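Side-chain contacts in pyocin-S2 immunity protein (PDB 4QKO), which binds the nuclease domain of pyocin S2 in this complex and probably protects the toxin-producing Pseudomonas aeruginosa cell from that bacteriocin: residues L39-K42 / K43-H47; T9-E12 / F13-V17; K73-R76 / A77-G80; V17-Y21 / T22-K26. All coordinates share one frame; numbering follows the deposited sequence.

Interaction 1: L39-K42 / K43-H47; sequences LEFK and KLTEH
The methyl of Thr45 lies over one face of the Phe41 ring, as a CH-pi contact: CG2 of Thr45 is 4.0 Å from the centroid of the Phe41 ring and 19° off the normal. It is displaced toward the rim, where CE1 of Phe41 is its nearest atom at 3.7 Å. With CG of Phe41 anti to the backbone N (chi1 172°), the ring leans along the helix toward the residue one turn on. The other branch of Thr45 works on the backbone. Its OG1 donates to Phe41 O at 3.2 Å, and Thr45 N reaches Phe41 O at 3.0 Å, so two donors from one residue grip this carbonyl. OG1 also accepts from His47 N over 3.2 Å, nearly straight at 168°, forming an ST turn that closes the C-terminal end of helix 31-45 within the all-helical immunity fold. There the chain leaves helical geometry at Glu46, which has positive phi. A water donates to both Lys42 O and His47 O, 2.7 Å from each, bridging the last turn to the exit loop. Phe41 also packs on Val17 and Ile20 of helix 10-21 and on Val68, whereas Lys42 NZ makes a salt bridge to Glu88 of the pyocin S2 chain.

Interaction 2: T9-E12 / F13-V17; sequences TEKE and FLEFV
Thr9 O accepts from Phe13 N at 2.9 Å, which sets the first turn of helix 10-21 just beyond the N-cap. The hydroxyl of Thr9 turns back on the same turn, OG1 accepting from Glu12 N at 3.1 Å. The carbonyls of Glu10, Lys11 and Glu12 continue the ladder to the N atoms of Leu14, Glu15 and Phe16, while the Glu10 carboxylate leaves the helix for a salt bridge with Lys73. Glu12 completes a capping box: with CG beside its backbone N (chi1 -73°) and the chain extended beyond, OE1 of Glu12 receives Thr9 N at 3.0 Å. The donor comes from above the carboxylate plane, 40° out of it. The reciprocal pair satisfies the N-H of the N-cap residue and that of Glu12 in the first turn, which no earlier helical carbonyl can reach, and Lys2 adds a salt bridge to the same OE1. Where this turn passes into the next, the Phe13 ring carries CG2 of Val17 over one face, 3.5 Å above the plane and offset toward the rim. Phe13 also meets the Phe84 ring and packs on Phe41 of helix 31-45.

Interaction 3: K73-R76 / A77-G80; sequences KEWR and ASKG
Ala77 N donates to Lys73 O and Ser78 N to Glu74 O, each at 3.0 Å, so helix 65-78 holds its regular i to i+4 pattern up to its last turn, and Gly80, with positive phi, then ends it in a Schellman motif. Lys79 N to Trp75 O, at 3.0 Å, is the last of the i+4 bonds, and Gly80 N reaches Ala77 O at 3.2 Å as part of the motif; a further bond from Lys79 N to Arg76 O is weak. Trp75 O has a second donor. The Ser78 side chain, with OG set between its own backbone N and carbonyl carbon (chi1 86°), brings OG to 2.7 Å from Trp75 O, a short bond that shares the acceptor with Lys79 N. Lys79 lies across the indole of Trp75: its CG is 4.1 Å from the centroid of the five-membered ring and 25° off the normal, a CH-pi contact over the face, and its CE approaches NE1 of Trp75 at 3.7 Å. The aliphatic part of the lysine thus makes the contact. Trp75 also meets the ring of His47, and Arg76 forms a salt bridge with Glu46 and hydrogen bonds to the carbonyls of Thr45 and Pro82. Hydroxyl and amide together give Trp75 O two hydrogen-bond donors at the helix C-terminus, and the lysine methylenes shield part of the indole face at this mostly exposed surface.

Interaction 4: V17-Y21 / T22-K26; sequences VKDIY and TNNKK
A Schellman motif ends helix 10-21, with Asn24 N returning to Asp19 O at 3.0 Å and Asn23 N to Ile20 O at 3.1 Å; positive phi at Asn23 turns the chain out of the helix. The side chains of Asp19 and Asn24 run beside each other and point the same way, adding a side-chain hydrogen bond beside the backbone one. CG of Asn24 stands anti to the backbone N (chi1 -178°), which lays the amide alongside Asp19. ND2 of Asn24 donates to OD1 of Asp19 at 3.0 Å, close to straight at 168°. The bond lies almost in the amide plane, but it meets the carboxylate from above, 64° out of its plane. Asp19 is therefore held at two levels, by its carbonyl and by OD1, while OD2 makes a salt bridge with Lys27. In the all-helical fold this turn leads into the loop toward helix 31-45, and His34 of that helix hydrogen-bonds to Ile20 O. One residue before the positive-phi position, Thr22 closes the last helical turn on Lys18 O: its N donates at 2.9 Å and its OG1 donates to the same Lys18 O at 2.6 Å, from opposite faces of the carbonyl plane. Tyr21 directs its OH to Asp63 and packs on Pro72 of the pyocin S2 chain, and Lys25 NZ forms a salt bridge with Asp80 of that chain.

Overall arrangement
Along the chain the order is interaction 2, interaction 4, interaction 1, interaction 3. The first two share Val17 on helix 10-21, one at its N-terminal cap and the other at its C-terminal exit, with centres about 12 Å apart. Interaction 1 ends helix 31-45 and touches all three others: interactions 2 and 4 through hydrophobic packing around Phe41, and interaction 3 through the Glu46-Arg76 salt bridge. Interactions 2 and 3 are joined by Glu10 and Lys73. Interactions 3 and 4 lie farthest apart, with centres about 25 Å from each other, on opposite sides of the chain's centre. One N-terminal and three C-terminal helix ends are thus spread over one small domain, and interactions 1 and 4 also reach the pyocin S2 chain.

Interaction 1: L39-K42 / K43-H47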
loop_
_atom_site.group_PDB
_atom_site.type_symbol
_atom_site.label_atom_id
_atom_site.label_comp_id
_atom_site.label_asym_id
_atom_site.label_seq_id
_atom_site.Cartn_x
_atom_site.Cartn_y
_atom_site.Cartn_z
ATOM N N LEU A 39 -1.426 -11.581 -1.416
ATOM C CA LEU A 39 -2.584 -12.352 -1.978
ATOM C C LEU A 39 -2.548 -13.759 -1.502
ATOM O O LEU A 39 -3.572 -14.280 -1.068
ATOM C CB LEU A 39 -2.601 -12.272 -3.499
ATOM C CG LEU A 39 -2.921 -10.862 -4.081
ATOM C CD1 LEU A 39 -2.715 -10.805 -5.600
ATOM C CD2 LEU A 39 -4.342 -10.370 -3.756
ATOM N N GLU A 40 -1.364 -14.358 -1.434
ATOM C CA GLU A 40 -1.205 -15.677 -0.820
ATOM C C GLU A 40 -1.617 -15.707 0.682
ATOM O O GLU A 40 -2.287 -16.647 1.096
ATOM C CB GLU A 40 0.216 -16.225 -0.989
ATOM C CG GLU A 40 0.479 -16.725 -2.395
ATOM C CD GLU A 40 1.919 -17.230 -2.707
ATOM O OE1 GLU A 40 2.469 -18.061 -1.931
ATOM O OE2 GLU A 40 2.454 -16.874 -3.798
ATOM N N PHE A 41 -1.187 -14.704 1.464
ATOM C CA PHE A 41 -1.588 -14.560 2.856
ATOM C C PHE A 41 -3.102 -14.553 2.978
ATOM O O PHE A 41 -3.648 -15.262 3.831
ATOM C CB PHE A 41 -0.973 -13.281 3.436
ATOM C CG PHE A 41 -1.443 -12.896 4.780
ATOM C CD1 PHE A 41 -0.868 -13.438 5.930
ATOM C CD2 PHE A 41 -2.450 -11.960 4.936
ATOM C CE1 PHE A 41 -1.300 -13.044 7.198
ATOM C CE2 PHE A 41 -2.878 -11.566 6.216
ATOM C CZ PHE A 41 -2.322 -12.104 7.350
ATOM N N LYS A 42 -3.745 -13.726 2.212
ATOM C CA LYS A 42 -5.241 -13.582 2.309
ATOM C C LYS A 42 -5.902 -14.920 2.059
ATOM O O LYS A 42 -6.806 -15.372 2.809
ATOM C CB LYS A 42 -5.727 -12.612 1.245
ATOM C CG LYS A 42 -5.457 -11.183 1.581
ATOM C CD LYS A 42 -5.518 -10.239 0.392
ATOM C CE LYS A 42 -6.725 -10.397 -0.490
ATOM N NZ LYS A 42 -7.882 -9.691 0.136
ATOM N N LYS A 43 -5.411 -15.614 1.028
ATOM C CA LYS A 43 -5.874 -16.988 0.724
ATOM C C LYS A 43 -5.620 -18.000 1.828
ATOM O O LYS A 43 -6.492 -18.804 2.188
ATOM C CB LYS A 43 -5.203 -17.547 -0.553
ATOM C CG LYS A 43 -5.904 -17.242 -1.860
ATOM C CD LYS A 43 -6.034 -18.479 -2.777
ATOM C CE LYS A 43 -4.780 -19.371 -2.933
ATOM N NZ LYS A 43 -3.685 -18.790 -3.783
ATOM N N LEU A 44 -4.414 -18.014 2.354
ATOM C CA LEU A 44 -4.085 -18.984 3.374
ATOM C C LEU A 44 -4.924 -18.824 4.654
ATOM O O LEU A 44 -5.335 -19.822 5.243
ATOM C CB LEU A 44 -2.630 -18.865 3.804
ATOM C CG LEU A 44 -1.485 -19.748 3.361
ATOM C CD1 LEU A 44 -1.925 -21.061 2.748
ATOM C CD2 LEU A 44 -0.512 -19.005 2.474
ATOM N N THR A 45 -5.100 -17.577 5.129
ATOM C CA THR A 45 -5.710 -17.379 6.457
ATOM C C THR A 45 -7.206 -17.616 6.355
ATOM O O THR A 45 -7.814 -18.032 7.344
ATOM C CB THR A 45 -5.547 -15.964 6.993
ATOM O OG1 THR A 45 -6.035 -15.075 6.020
ATOM C CG2 THR A 45 -4.050 -15.579 7.260
ATOM N N GLU A 46 -7.801 -17.290 5.203
ATOM C CA GLU A 46 -9.250 -17.306 5.049
ATOM C C GLU A 46 -9.932 -16.301 5.968
ATOM O O GLU A 46 -11.150 -16.352 6.134
ATOM C CB GLU A 46 -9.865 -18.709 5.266
ATOM C CG GLU A 46 -9.277 -19.708 4.300
ATOM C CD GLU A 46 -9.681 -21.178 4.553
ATOM O OE1 GLU A 46 -10.066 -21.811 3.555
ATOM O OE2 GLU A 46 -9.577 -21.697 5.693
ATOM N N HIS A 47 -9.185 -15.347 6.492
ATOM C CA HIS A 47 -9.732 -14.454 7.470
ATOM C C HIS A 47 -10.462 -13.315 6.757
ATOM O O HIS A 47 -9.960 -12.727 5.772
ATOM C CB HIS A 47 -8.638 -13.943 8.342
ATOM C CG HIS A 47 -9.121 -13.215 9.543
ATOM N ND1 HIS A 47 -9.625 -11.948 9.458
ATOM C CD2 HIS A 47 -9.101 -13.523 10.845
ATOM C CE1 HIS A 47 -9.965 -11.530 10.652
ATOM N NE2 HIS A 47 -9.623 -12.452 11.521
HETATM O O HOH W 1 -8.176 -13.323 3.818
#

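Interaction 2: T9-E12 / F13-V17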
loop_
_atom_site.group_PDB
_atom_site.type_symbol
_atom_site.label_atom_id
_atom_site.label_comp_id
_atom_site.label_asym_id
_atom_site.label_seq_id
_atom_site.Cartn_x
_atom_site.Cartn_y
_atom_site.Cartn_z
ATOM N N THR A 9 3.780 -25.084 10.226
ATOM C CA THR A 9 3.783 -24.875 11.649
ATOM C C THR A 9 3.536 -23.409 11.941
ATOM O O THR A 9 3.776 -22.562 11.084
ATOM C CB THR A 9 5.104 -25.242 12.308
ATOM O OG1 THR A 9 6.135 -24.378 11.856
ATOM C CG2 THR A 9 5.481 -26.676 11.967
ATOM N N GLU A 10 3.103 -23.118 13.167
ATOM C CA GLU A 10 2.966 -21.739 13.633
ATOM C C GLU A 10 4.267 -20.940 13.453
ATOM O O GLU A 10 4.225 -19.808 12.974
ATOM C CB GLU A 10 2.529 -21.678 15.093
ATOM C CG GLU A 10 2.089 -20.300 15.534
ATOM C CD GLU A 10 1.588 -20.245 16.967
ATOM O OE1 GLU A 10 1.685 -19.167 17.615
ATOM O OE2 GLU A 10 1.053 -21.268 17.448
ATOM N N LYS A 11 5.424 -21.523 13.818
ATOM C CA LYS A 11 6.706 -20.833 13.623
ATOM C C LYS A 11 6.994 -20.491 12.147
ATOM O O LYS A 11 7.503 -19.366 11.850
ATOM C CB LYS A 11 7.847 -21.657 14.233
ATOM C CG LYS A 11 9.200 -20.978 14.179
ATOM C CD LYS A 11 9.927 -21.275 12.871
ATOM C CE LYS A 11 10.907 -22.430 13.046
ATOM N NZ LYS A 11 11.995 -22.059 13.991
ATOM N N GLU A 12 6.685 -21.423 11.238
ATOM C CA GLU A 12 6.817 -21.208 9.791
ATOM C C GLU A 12 5.884 -20.111 9.289
ATOM O O GLU A 12 6.213 -19.322 8.401
ATOM C CB GLU A 12 6.528 -22.442 8.958
ATOM C CG GLU A 12 7.628 -23.534 9.025
ATOM C CD GLU A 12 7.225 -24.947 8.480
ATOM O OE1 GLU A 12 6.010 -25.255 8.280
ATOM O OE2 GLU A 12 8.173 -25.783 8.250
ATOM N N PHE A 13 4.662 -20.126 9.793
ATOM C CA PHE A 13 3.726 -19.100 9.351
ATOM C C PHE A 13 4.133 -17.716 9.876
ATOM O O PHE A 13 4.017 -16.754 9.176
ATOM C CB PHE A 13 2.309 -19.412 9.812
ATOM C CG PHE A 13 1.305 -18.524 9.183
ATOM C CD1 PHE A 13 1.063 -18.627 7.834
ATOM C CD2 PHE A 13 0.630 -17.569 9.924
ATOM C CE1 PHE A 13 0.127 -17.810 7.212
ATOM C CE2 PHE A 13 -0.331 -16.757 9.308
ATOM C CZ PHE A 13 -0.561 -16.868 7.945
ATOM N N LEU A 14 4.632 -17.655 11.108
ATOM C CA LEU A 14 5.130 -16.413 11.686
ATOM C C LEU A 14 6.269 -15.882 10.830
ATOM O O LEU A 14 6.299 -14.679 10.527
ATOM C CB LEU A 14 5.516 -16.575 13.175
ATOM C CG LEU A 14 6.230 -15.407 13.805
ATOM C CD1 LEU A 14 5.334 -14.202 13.952
ATOM C CD2 LEU A 14 6.804 -15.809 15.149
ATOM N N GLU A 15 7.181 -16.752 10.421
ATOM C CA GLU A 15 8.302 -16.280 9.608
ATOM C C GLU A 15 7.856 -15.752 8.205
ATOM O O GLU A 15 8.373 -14.740 7.729
ATOM C CB GLU A 15 9.354 -17.370 9.513
ATOM C CG GLU A 15 9.694 -18.053 10.852
ATOM C CD GLU A 15 9.611 -17.161 12.107
ATOM O OE1 GLU A 15 9.819 -15.918 12.006
ATOM O OE2 GLU A 15 9.379 -17.713 13.210
ATOM N N PHE A 16 6.875 -16.387 7.568
ATOM C CA PHE A 16 6.257 -15.850 6.347
ATOM C C PHE A 16 5.597 -14.473 6.619
ATOM O O PHE A 16 5.855 -13.489 5.891
ATOM C CB PHE A 16 5.210 -16.794 5.893
ATOM C CG PHE A 16 4.416 -16.387 4.678
ATOM C CD1 PHE A 16 5.024 -16.089 3.469
ATOM C CD2 PHE A 16 3.009 -16.405 4.729
ATOM C CE1 PHE A 16 4.251 -15.789 2.318
ATOM C CE2 PHE A 16 2.226 -16.146 3.575
ATOM C CZ PHE A 16 2.844 -15.842 2.370
ATOM N N VAL A 17 4.805 -14.363 7.703
ATOM C CA VAL A 17 4.160 -13.067 7.987
ATOM C C VAL A 17 5.205 -11.963 8.313
ATOM O O VAL A 17 5.089 -10.826 7.861
ATOM C CB VAL A 17 3.158 -13.247 9.149
ATOM C CG1 VAL A 17 2.645 -11.905 9.525
ATOM C CG2 VAL A 17 2.005 -14.181 8.756
#

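Interaction 3: K73-R76 / A77-G80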
loop_
_atom_site.group_PDB
_atom_site.type_symbol
_atom_site.label_atom_id
_atom_site.label_comp_id
_atom_site.label_asym_id
_atom_site.label_seq_id
_atom_site.Cartn_x
_atom_site.Cartn_y
_atom_site.Cartn_z
ATOM N N LYS A 73 -4.718 -17.381 14.286
ATOM C CA LYS A 73 -4.844 -18.666 14.976
ATOM C C LYS A 73 -6.172 -18.776 15.797
ATOM O O LYS A 73 -6.888 -19.834 15.755
ATOM C CB LYS A 73 -3.672 -18.817 15.919
ATOM C CG LYS A 73 -3.619 -20.054 16.775
ATOM C CD LYS A 73 -2.347 -20.135 17.595
ATOM C CE LYS A 73 -2.264 -21.519 18.197
ATOM N NZ LYS A 73 -1.119 -21.480 19.130
ATOM N N GLU A 74 -6.464 -17.701 16.524
ATOM C CA GLU A 74 -7.584 -17.715 17.464
ATOM C C GLU A 74 -8.860 -17.650 16.716
ATOM O O GLU A 74 -9.810 -18.328 17.088
ATOM C CB GLU A 74 -7.453 -16.603 18.467
ATOM C CG GLU A 74 -6.359 -16.816 19.507
ATOM C CD GLU A 74 -6.328 -15.727 20.596
ATOM O OE1 GLU A 74 -7.269 -14.859 20.664
ATOM O OE2 GLU A 74 -5.385 -15.764 21.429
ATOM N N TRP A 75 -8.904 -16.880 15.635
ATOM C CA TRP A 75 -10.096 -16.834 14.777
ATOM C C TRP A 75 -10.412 -18.204 14.116
ATOM O O TRP A 75 -11.555 -18.707 14.207
ATOM C CB TRP A 75 -9.981 -15.755 13.724
ATOM C CG TRP A 75 -11.159 -15.731 12.756
ATOM C CD1 TRP A 75 -12.320 -15.138 12.963
ATOM C CD2 TRP A 75 -11.274 -16.389 11.489
ATOM N NE1 TRP A 75 -13.157 -15.343 11.931
ATOM C CE2 TRP A 75 -12.547 -16.108 10.999
ATOM C CE3 TRP A 75 -10.406 -17.133 10.698
ATOM C CZ2 TRP A 75 -13.007 -16.554 9.753
ATOM C CZ3 TRP A 75 -10.849 -17.609 9.478
ATOM C CH2 TRP A 75 -12.158 -17.292 9.005
ATOM N N ARG A 76 -9.421 -18.883 13.563
ATOM C CA ARG A 76 -9.668 -20.168 12.884
ATOM C C ARG A 76 -10.077 -21.197 13.918
ATOM O O ARG A 76 -10.914 -22.026 13.618
ATOM C CB ARG A 76 -8.443 -20.688 12.099
ATOM C CG ARG A 76 -7.992 -19.816 10.935
ATOM C CD ARG A 76 -6.735 -20.347 10.232
ATOM N NE ARG A 76 -6.936 -21.663 9.618
ATOM C CZ ARG A 76 -7.583 -21.922 8.486
ATOM N NH1 ARG A 76 -8.044 -20.976 7.697
ATOM N NH2 ARG A 76 -7.713 -23.195 8.131
ATOM N N ALA A 77 -9.444 -21.194 15.089
ATOM C CA ALA A 77 -9.826 -22.124 16.193
ATOM C C ALA A 77 -11.297 -21.930 16.577
ATOM O O ALA A 77 -12.052 -22.911 16.837
ATOM C CB ALA A 77 -8.954 -21.947 17.424
ATOM N N SER A 78 -11.698 -20.677 16.625
ATOM C CA SER A 78 -13.052 -20.308 17.068
ATOM C C SER A 78 -14.125 -20.646 15.992
ATOM O O SER A 78 -15.278 -20.927 16.318
ATOM C CB SER A 78 -13.097 -18.834 17.383
ATOM O OG SER A 78 -13.374 -18.110 16.171
ATOM N N LYS A 79 -13.729 -20.714 14.727
ATOM C CA LYS A 79 -14.599 -21.205 13.638
ATOM C C LYS A 79 -14.523 -22.707 13.359
ATOM O O LYS A 79 -15.141 -23.216 12.439
ATOM C CB LYS A 79 -14.260 -20.457 12.337
ATOM C CG LYS A 79 -14.505 -18.988 12.411
ATOM C CD LYS A 79 -15.941 -18.637 12.790
ATOM C CE LYS A 79 -16.269 -17.212 12.395
ATOM N NZ LYS A 79 -17.606 -16.785 12.926
ATOM N N GLY A 80 -13.740 -23.443 14.118
ATOM C CA GLY A 80 -13.598 -24.856 13.842
ATOM C C GLY A 80 -12.843 -25.228 12.576
ATOM O O GLY A 80 -12.958 -26.368 12.090
#

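Interaction 4: V17-Y21 / T22-K26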
loop_
_atom_site.group_PDB
_atom_site.type_symbol
_atom_site.label_atom_id
_atom_site.label_comp_id
_atom_site.label_asym_id
_atom_site.label_seq_id
_atom_site.Cartn_x
_atom_site.Cartn_y
_atom_site.Cartn_z
ATOM N N VAL A 17 4.805 -14.363 7.703
ATOM C CA VAL A 17 4.160 -13.067 7.987
ATOM C C VAL A 17 5.205 -11.963 8.313
ATOM O O VAL A 17 5.089 -10.826 7.861
ATOM C CB VAL A 17 3.158 -13.247 9.149
ATOM C CG1 VAL A 17 2.645 -11.905 9.525
ATOM C CG2 VAL A 17 2.005 -14.181 8.756
ATOM N N LYS A 18 6.252 -12.306 9.060
ATOM C CA LYS A 18 7.307 -11.344 9.378
ATOM C C LYS A 18 7.965 -10.901 8.093
ATOM O O LYS A 18 8.258 -9.704 7.949
ATOM C CB LYS A 18 8.458 -11.902 10.214
ATOM C CG LYS A 18 8.390 -12.002 11.725
ATOM C CD LYS A 18 9.788 -12.415 12.224
ATOM C CE LYS A 18 9.772 -13.402 13.404
ATOM N NZ LYS A 18 9.642 -12.703 14.710
ATOM N N ASP A 19 8.197 -11.831 7.159
ATOM C CA ASP A 19 8.758 -11.466 5.848
ATOM C C ASP A 19 7.916 -10.496 5.063
ATOM O O ASP A 19 8.442 -9.530 4.478
ATOM C CB ASP A 19 9.070 -12.684 4.980
ATOM C CG ASP A 19 10.276 -13.516 5.536
ATOM O OD1 ASP A 19 11.141 -12.939 6.238
ATOM O OD2 ASP A 19 10.346 -14.757 5.281
ATOM N N ILE A 20 6.616 -10.756 5.020
ATOM C CA ILE A 20 5.707 -9.805 4.353
ATOM C C ILE A 20 5.709 -8.451 5.071
ATOM O O ILE A 20 5.877 -7.402 4.431
ATOM C CB ILE A 20 4.248 -10.331 4.324
ATOM C CG1 ILE A 20 4.195 -11.572 3.470
ATOM C CG2 ILE A 20 3.333 -9.240 3.813
ATOM C CD1 ILE A 20 2.845 -12.276 3.383
ATOM N N TYR A 21 5.535 -8.476 6.396
ATOM C CA TYR A 21 5.385 -7.292 7.218
ATOM C C TYR A 21 6.593 -6.370 7.212
ATOM O O TYR A 21 6.426 -5.143 7.150
ATOM C CB TYR A 21 5.086 -7.683 8.655
ATOM C CG TYR A 21 4.599 -6.599 9.544
ATOM C CD1 TYR A 21 3.252 -6.251 9.588
ATOM C CD2 TYR A 21 5.492 -5.900 10.349
ATOM C CE1 TYR A 21 2.827 -5.228 10.405
ATOM C CE2 TYR A 21 5.083 -4.884 11.188
ATOM C CZ TYR A 21 3.758 -4.543 11.235
ATOM O OH TYR A 21 3.425 -3.558 12.173
ATOM N N THR A 22 7.790 -6.949 7.268
ATOM C CA THR A 22 9.032 -6.180 7.243
ATOM C C THR A 22 9.510 -5.889 5.840
ATOM O O THR A 22 10.548 -5.215 5.672
ATOM C CB THR A 22 10.184 -6.935 7.992
ATOM O OG1 THR A 22 10.317 -8.252 7.440
ATOM C CG2 THR A 22 9.831 -7.031 9.468
ATOM N N ASN A 23 8.817 -6.397 4.833
ATOM C CA ASN A 23 9.247 -6.267 3.456
ATOM C C ASN A 23 10.703 -6.767 3.266
ATOM O O ASN A 23 11.599 -6.034 2.800
ATOM C CB ASN A 23 9.083 -4.824 2.961
ATOM C CG ASN A 23 9.307 -4.676 1.484
ATOM O OD1 ASN A 23 9.719 -3.594 1.005
ATOM N ND2 ASN A 23 9.062 -5.719 0.736
ATOM N N ASN A 24 10.886 -8.012 3.620
ATOM C CA ASN A 24 12.154 -8.718 3.452
ATOM C C ASN A 24 12.458 -8.880 1.955
ATOM O O ASN A 24 11.811 -9.657 1.303
ATOM C CB ASN A 24 12.042 -10.093 4.065
ATOM C CG ASN A 24 13.363 -10.879 3.977
ATOM O OD1 ASN A 24 14.250 -10.529 3.248
ATOM N ND2 ASN A 24 13.484 -11.880 4.764
ATOM N N LYS A 25 13.427 -8.130 1.425
ATOM C CA LYS A 25 13.720 -8.140 0.013
ATOM C C LYS A 25 14.416 -9.393 -0.475
ATOM O O LYS A 25 14.354 -9.709 -1.652
ATOM C CB LYS A 25 14.609 -6.946 -0.350
ATOM C CG LYS A 25 13.989 -5.593 -0.023
ATOM C CD LYS A 25 12.672 -5.374 -0.716
ATOM C CE LYS A 25 12.880 -5.140 -2.197
ATOM N NZ LYS A 25 11.586 -4.855 -2.903
ATOM N N LYS A 26 15.062 -10.120 0.422
ATOM C CA LYS A 26 15.613 -11.393 0.030
ATOM C C LYS A 26 14.498 -12.349 -0.403
ATOM O O LYS A 26 14.688 -13.140 -1.338
ATOM C CB LYS A 26 16.454 -11.984 1.142
ATOM C CG LYS A 26 16.962 -13.363 0.769
ATOM C CD LYS A 26 18.387 -13.537 1.211
ATOM C CE LYS A 26 18.437 -13.958 2.653
ATOM N NZ LYS A 26 18.761 -15.401 2.693
#